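Local coordinates for conserved domain protein (Porphyromonas gingivalis, PDB 3PNN), which probably transfers a sugar from an activated donor to an acceptor, forming a glycosidic linkage in the cytoplasm, at residues 52-57 and 104-109; 66-71 and 77-82. All blocks are in the same frame, centred on the assembly; numbering follows the deposited sequence.

Interaction 1 of 2, residues 52-57 and 104-109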
loop_
_atom_site.group_PDB
_atom_site.type_symbol
_atom_site.label_atom_id
_atom_site.label_comp_id
_atom_site.label_asym_id
_atom_site.label_seq_id
_atom_site.Cartn_x
_atom_site.Cartn_y
_atom_site.Cartn_z
ATOM N N VAL A 52 4.696 8.542 8.388
ATOM C CA VAL A 52 5.252 7.455 9.179
ATOM C C VAL A 52 5.730 6.363 8.216
ATOM O O VAL A 52 4.978 5.951 7.321
ATOM C CB VAL A 52 4.203 6.874 10.164
ATOM C CG1 VAL A 52 4.759 5.634 10.884
ATOM C CG2 VAL A 52 3.772 7.945 11.170
ATOM N N PHE A 53 6.978 5.918 8.385
ATOM C CA PHE A 53 7.516 4.814 7.595
ATOM C C PHE A 53 7.687 3.607 8.488
ATOM O O PHE A 53 8.306 3.711 9.548
ATOM C CB PHE A 53 8.899 5.166 7.016
ATOM C CG PHE A 53 8.872 6.339 6.064
ATOM C CD1 PHE A 53 8.617 6.137 4.710
ATOM C CD2 PHE A 53 9.085 7.631 6.529
ATOM C CE1 PHE A 53 8.590 7.219 3.818
ATOM C CE2 PHE A 53 9.053 8.727 5.649
ATOM C CZ PHE A 53 8.806 8.516 4.295
ATOM N N VAL A 54 7.161 2.459 8.072
ATOM C CA VAL A 54 7.579 1.221 8.729
ATOM C C VAL A 54 8.756 0.637 7.939
ATOM O O VAL A 54 8.653 0.413 6.733
ATOM C CB VAL A 54 6.435 0.192 8.875
ATOM C CG1 VAL A 54 5.773 -0.094 7.529
ATOM C CG2 VAL A 54 6.955 -1.090 9.548
ATOM N N ILE A 55 9.877 0.435 8.623
ATOM C CA ILE A 55 11.073 -0.138 8.017
ATOM C C ILE A 55 11.569 -1.265 8.924
ATOM O O ILE A 55 10.839 -1.706 9.816
ATOM C CB ILE A 55 12.188 0.922 7.841
ATOM C CG1 ILE A 55 12.632 1.487 9.194
ATOM C CG2 ILE A 55 11.737 2.061 6.906
ATOM C CD1 ILE A 55 14.003 2.208 9.110
ATOM N N ARG A 56 12.794 -1.745 8.700
ATOM C CA ARG A 56 13.405 -2.691 9.634
ATOM C C ARG A 56 14.743 -2.148 10.121
ATOM O O ARG A 56 15.361 -1.334 9.446
ATOM C CB ARG A 56 13.547 -4.078 8.993
ATOM C CG ARG A 56 12.232 -4.544 8.375
ATOM C CD ARG A 56 12.233 -6.007 7.913
ATOM N NE ARG A 56 10.946 -6.303 7.281
ATOM C CZ ARG A 56 10.796 -6.896 6.098
ATOM N NH1 ARG A 56 11.862 -7.322 5.415
ATOM N NH2 ARG A 56 9.574 -7.087 5.609
ATOM N N HIS A 57 15.181 -2.585 11.299
ATOM C CA HIS A 57 16.428 -2.081 11.862
ATOM C C HIS A 57 17.626 -2.384 10.959
ATOM O O HIS A 57 18.584 -1.620 10.931
ATOM C CB HIS A 57 16.676 -2.672 13.253
ATOM C CG HIS A 57 15.775 -2.117 14.312
ATOM N ND1 HIS A 57 15.871 -0.817 14.763
ATOM C CD2 HIS A 57 14.767 -2.686 15.013
ATOM C CE1 HIS A 57 14.955 -0.608 15.692
ATOM N NE2 HIS A 57 14.272 -1.727 15.865
ATOM N N ASN A 104 -0.014 -6.646 6.819
ATOM C CA ASN A 104 -0.857 -6.153 7.907
ATOM C C ASN A 104 -0.116 -6.240 9.253
ATOM O O ASN A 104 -0.442 -5.509 10.178
ATOM C CB ASN A 104 -2.242 -6.826 7.934
ATOM C CG ASN A 104 -3.337 -5.900 8.460
ATOM O OD1 ASN A 104 -3.290 -5.444 9.602
ATOM N ND2 ASN A 104 -4.339 -5.641 7.634
ATOM N N HIS A 105 0.913 -7.088 9.347
ATOM C CA HIS A 105 1.785 -7.056 10.531
ATOM C C HIS A 105 2.640 -5.776 10.512
ATOM O O HIS A 105 2.829 -5.125 11.535
ATOM C CB HIS A 105 2.668 -8.303 10.627
ATOM C CG HIS A 105 3.692 -8.244 11.723
ATOM N ND1 HIS A 105 5.033 -8.022 11.481
ATOM C CD2 HIS A 105 3.572 -8.384 13.065
ATOM C CE1 HIS A 105 5.693 -8.028 12.626
ATOM N NE2 HIS A 105 4.830 -8.248 13.603
ATOM N N ALA A 106 3.143 -5.418 9.337
ATOM C CA ALA A 106 3.815 -4.132 9.153
ATOM C C ALA A 106 2.925 -2.953 9.566
ATOM O O ALA A 106 3.388 -2.025 10.230
ATOM C CB ALA A 106 4.282 -3.981 7.712
ATOM N N VAL A 107 1.648 -2.982 9.184
ATOM C CA VAL A 107 0.718 -1.934 9.591
ATOM C C VAL A 107 0.592 -1.839 11.119
ATOM O O VAL A 107 0.578 -0.741 11.689
ATOM C CB VAL A 107 -0.698 -2.139 8.968
ATOM C CG1 VAL A 107 -1.701 -1.182 9.598
ATOM C CG2 VAL A 107 -0.653 -1.924 7.452
ATOM N N LEU A 108 0.486 -2.987 11.781
ATOM C CA LEU A 108 0.388 -3.014 13.242
ATOM C C LEU A 108 1.543 -2.270 13.926
ATOM O O LEU A 108 1.401 -1.801 15.050
ATOM C CB LEU A 108 0.326 -4.454 13.761
ATOM C CG LEU A 108 -1.054 -5.113 13.694
ATOM C CD1 LEU A 108 -0.952 -6.584 14.014
ATOM C CD2 LEU A 108 -2.017 -4.409 14.663
HETATM N N MSE A 109 2.684 -2.159 13.258
HETATM C CA MSE A 109 3.838 -1.475 13.861
HETATM C C MSE A 109 3.578 0.029 14.093
HETATM O O MSE A 109 4.250 0.666 14.920
HETATM C CB MSE A 109 5.097 -1.658 13.000
HETATM C CG MSE A 109 5.510 -3.132 12.801
HETATM SE SE MSE A 109 5.925 -4.125 14.424
HETATM C CE MSE A 109 4.140 -4.897 14.702
#
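V54 is the one residue of 52-57 that touches 104-109, and it meets A106 and M109, the latter a selenomethionine. Its CB, aimed from the strand at the helix, lies 4.0 Å from A106 O. CG1 sits between the backbone N and the carbonyl carbon (chi1 54°) and lies 4.1 Å from A106 O and 4.2 Å from A106 CB, a methyl-to-methyl contact. CG2, anti to the backbone N, is the branch that meets both partners: it lies 3.8 Å from A106 O and 4.0 Å from M109 CB, with M109 CG just beyond.

The branch at CB thus lets one short side chain touch two residues three apart, A106 and M109, and valine also suits the extended backbone of a strand. Alanine suits the facing position because its single methyl lets the helix lie near the strand, the CA atoms of V54 and A106 being 6.6 Å apart. A106 O is not left to the methyls alone, since it accepts a 3.1 Å hydrogen bond from M109 N. M109 presents only the root of its side chain here; a bend at chi2 (-60°) turns the selenium off V54, and chi3 sets only the terminal methyl.

The contact is wholly van der Waals, burying 106 Å² in all. Strand 50-55 runs between strands 7-11 and 77-81, parallel to both, and V54 also touches F9 and V80 on these neighbours. Helix 103-108 packs on this face of the strands, while F53 and I55 point to the other face, against helix 60-71.

Interaction 2 of 2, residues 66-71 and 77-82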
loop_
_atom_site.group_PDB
_atom_site.type_symbol
_atom_site.label_atom_id
_atom_site.label_comp_id
_atom_site.label_asym_id
_atom_site.label_seq_id
_atom_site.Cartn_x
_atom_site.Cartn_y
_atom_site.Cartn_z
ATOM N N LYS A 66 19.841 8.332 3.556
ATOM C CA LYS A 66 19.530 8.541 2.146
ATOM C C LYS A 66 18.084 8.951 1.902
ATOM O O LYS A 66 17.780 9.553 0.878
ATOM C CB LYS A 66 19.817 7.259 1.343
ATOM C CG LYS A 66 21.306 6.890 1.188
ATOM C CD LYS A 66 21.431 5.569 0.425
ATOM C CE LYS A 66 22.803 5.388 -0.215
ATOM N NZ LYS A 66 23.875 5.263 0.795
ATOM N N ILE A 67 17.184 8.609 2.816
ATOM C CA ILE A 67 15.765 8.891 2.579
ATOM C C ILE A 67 15.185 9.961 3.511
ATOM O O ILE A 67 14.605 10.944 3.044
ATOM C CB ILE A 67 14.929 7.594 2.593
ATOM C CG1 ILE A 67 15.416 6.669 1.461
ATOM C CG2 ILE A 67 13.425 7.909 2.469
ATOM C CD1 ILE A 67 14.559 5.447 1.227
ATOM N N LEU A 68 15.339 9.792 4.820
ATOM C CA LEU A 68 14.777 10.779 5.747
ATOM C C LEU A 68 15.336 12.184 5.529
ATOM O O LEU A 68 14.651 13.177 5.781
ATOM C CB LEU A 68 14.974 10.369 7.209
ATOM C CG LEU A 68 14.013 9.285 7.694
ATOM C CD1 LEU A 68 13.961 9.279 9.226
ATOM C CD2 LEU A 68 12.616 9.483 7.103
ATOM N N THR A 69 16.586 12.271 5.083
ATOM C CA THR A 69 17.215 13.567 4.867
ATOM C C THR A 69 16.509 14.332 3.747
ATOM O O THR A 69 16.577 15.561 3.681
ATOM C CB THR A 69 18.689 13.420 4.476
ATOM O OG1 THR A 69 18.795 12.469 3.404
ATOM C CG2 THR A 69 19.515 12.947 5.663
ATOM N N LYS A 70 15.838 13.609 2.858
ATOM C CA LYS A 70 15.123 14.270 1.761
ATOM C C LYS A 70 13.877 15.008 2.256
ATOM O O LYS A 70 13.484 16.030 1.682
ATOM C CB LYS A 70 14.740 13.262 0.667
ATOM C CG LYS A 70 15.927 12.748 -0.159
ATOM C CD LYS A 70 15.490 11.904 -1.373
ATOM C CE LYS A 70 14.940 10.544 -0.954
ATOM N NZ LYS A 70 14.543 9.690 -2.129
ATOM N N TYR A 71 13.260 14.489 3.317
ATOM C CA TYR A 71 11.954 14.995 3.764
ATOM C C TYR A 71 12.002 15.818 5.048
ATOM O O TYR A 71 11.085 16.581 5.321
ATOM C CB TYR A 71 10.950 13.845 3.941
ATOM C CG TYR A 71 10.938 12.849 2.803
ATOM C CD1 TYR A 71 10.964 13.278 1.482
ATOM C CD2 TYR A 71 10.881 11.477 3.051
ATOM C CE1 TYR A 71 10.954 12.370 0.431
ATOM C CE2 TYR A 71 10.867 10.558 2.008
ATOM C CZ TYR A 71 10.898 11.012 0.701
ATOM O OH TYR A 71 10.910 10.111 -0.340
ATOM N N VAL A 77 8.354 13.533 10.120
ATOM C CA VAL A 77 8.567 12.134 9.740
ATOM C C VAL A 77 8.875 11.294 10.964
ATOM O O VAL A 77 9.508 11.762 11.888
ATOM C CB VAL A 77 9.718 11.964 8.735
ATOM C CG1 VAL A 77 9.440 12.752 7.458
ATOM C CG2 VAL A 77 11.045 12.398 9.344
ATOM N N GLU A 78 8.420 10.045 10.964
ATOM C CA GLU A 78 8.699 9.139 12.073
ATOM C C GLU A 78 8.936 7.736 11.522
ATOM O O GLU A 78 8.290 7.332 10.542
ATOM C CB GLU A 78 7.538 9.128 13.082
ATOM C CG GLU A 78 7.662 7.995 14.107
ATOM C CD GLU A 78 6.871 8.215 15.394
ATOM O OE1 GLU A 78 5.958 9.072 15.425
ATOM O OE2 GLU A 78 7.171 7.512 16.385
ATOM N N LEU A 79 9.863 7.010 12.148
ATOM C CA LEU A 79 10.116 5.606 11.813
ATOM C C LEU A 79 9.517 4.655 12.849
ATOM O O LEU A 79 9.615 4.892 14.054
ATOM C CB LEU A 79 11.618 5.330 11.726
ATOM C CG LEU A 79 12.403 6.158 10.718
ATOM C CD1 LEU A 79 13.891 5.768 10.761
ATOM C CD2 LEU A 79 11.827 5.975 9.326
ATOM N N VAL A 80 8.875 3.593 12.367
ATOM C CA VAL A 80 8.520 2.450 13.204
ATOM C C VAL A 80 9.142 1.207 12.589
ATOM O O VAL A 80 9.552 1.226 11.428
ATOM C CB VAL A 80 6.989 2.276 13.410
ATOM C CG1 VAL A 80 6.409 3.520 14.077
ATOM C CG2 VAL A 80 6.251 1.968 12.081
ATOM N N PHE A 81 9.250 0.137 13.371
ATOM C CA PHE A 81 10.074 -0.999 12.956
ATOM C C PHE A 81 9.330 -2.328 12.958
ATOM O O PHE A 81 8.746 -2.722 13.967
ATOM C CB PHE A 81 11.313 -1.098 13.861
ATOM C CG PHE A 81 12.182 0.117 13.788
ATOM C CD1 PHE A 81 13.190 0.206 12.843
ATOM C CD2 PHE A 81 11.953 1.196 14.633
ATOM C CE1 PHE A 81 13.979 1.351 12.748
ATOM C CE2 PHE A 81 12.732 2.336 14.553
ATOM C CZ PHE A 81 13.748 2.412 13.606
ATOM N N GLN A 82 9.377 -3.030 11.831
ATOM C CA GLN A 82 8.771 -4.359 11.752
ATOM C C GLN A 82 9.818 -5.412 12.041
ATOM O O GLN A 82 10.753 -5.585 11.259
ATOM C CB GLN A 82 8.176 -4.613 10.362
ATOM C CG GLN A 82 7.535 -6.010 10.227
ATOM C CD GLN A 82 7.188 -6.392 8.788
ATOM O OE1 GLN A 82 7.903 -6.037 7.847
ATOM N NE2 GLN A 82 6.100 -7.143 8.619
#
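Apolar contacts make up the whole meeting of L68 and Y71 with V77 and L79. L68 and L79 meet end to end: L68 CD1 stands 3.8 Å from L79 CG and is nearly as close to both L79 methyls, resting in their fork. L68 and V77 lie alongside one another, pointing opposite ways, with L68 CD2 4.0 Å from V77 CG2. Leucine suits this place because its two terminal methyls can address two strand residues on the same face. The rotamer of V77 (chi1 -59°) turns its CG1 to Y71, 4.0 Å from Y71 CB, and its CG2 to L68, so each branch has one partner.

The polar groups find partners outside the contact. Y71 gives the strand only its CB; its OH hydrogen-bonds to D37, which also forms a salt bridge with K70. I67 O lies over one face of the Y71 ring, offset to the rim.

Helix 66-71 and strand 77-81 run nearly antiparallel, at 154° with axes 9.9 Å apart, within the beta-alpha-beta unit of this Rossmann-like domain. The chemistry implies that burial of apolar surface (208 Å² in all) and van der Waals packing, not directional bonds, hold this pair together.

Overall arrangement
Interactions 1 and 2 lie on opposite faces of the same parallel strands, their centres 11 Å apart. Strands 50-55 and 77-81 are neighbours, joined by probable backbone hydrogen bonds from V80 N to F53 O (2.9 Å) and from Q82 N to I55 O (2.8 Å). Each interaction therefore adds a helix to a shared beta layer, consistent with the alpha/beta/alpha, Rossmann-like layering. M109 extends interaction 1 toward the second strand, its SE packing 3.2 Å from F81 O. At the strand ends, Q82 hydrogen-bonds to both R56 and H105, linking the two interactions. R56 NH2 also hydrogen-bonds to a glycerol, probably from the crystallisation liquor, which does not by itself locate a substrate site.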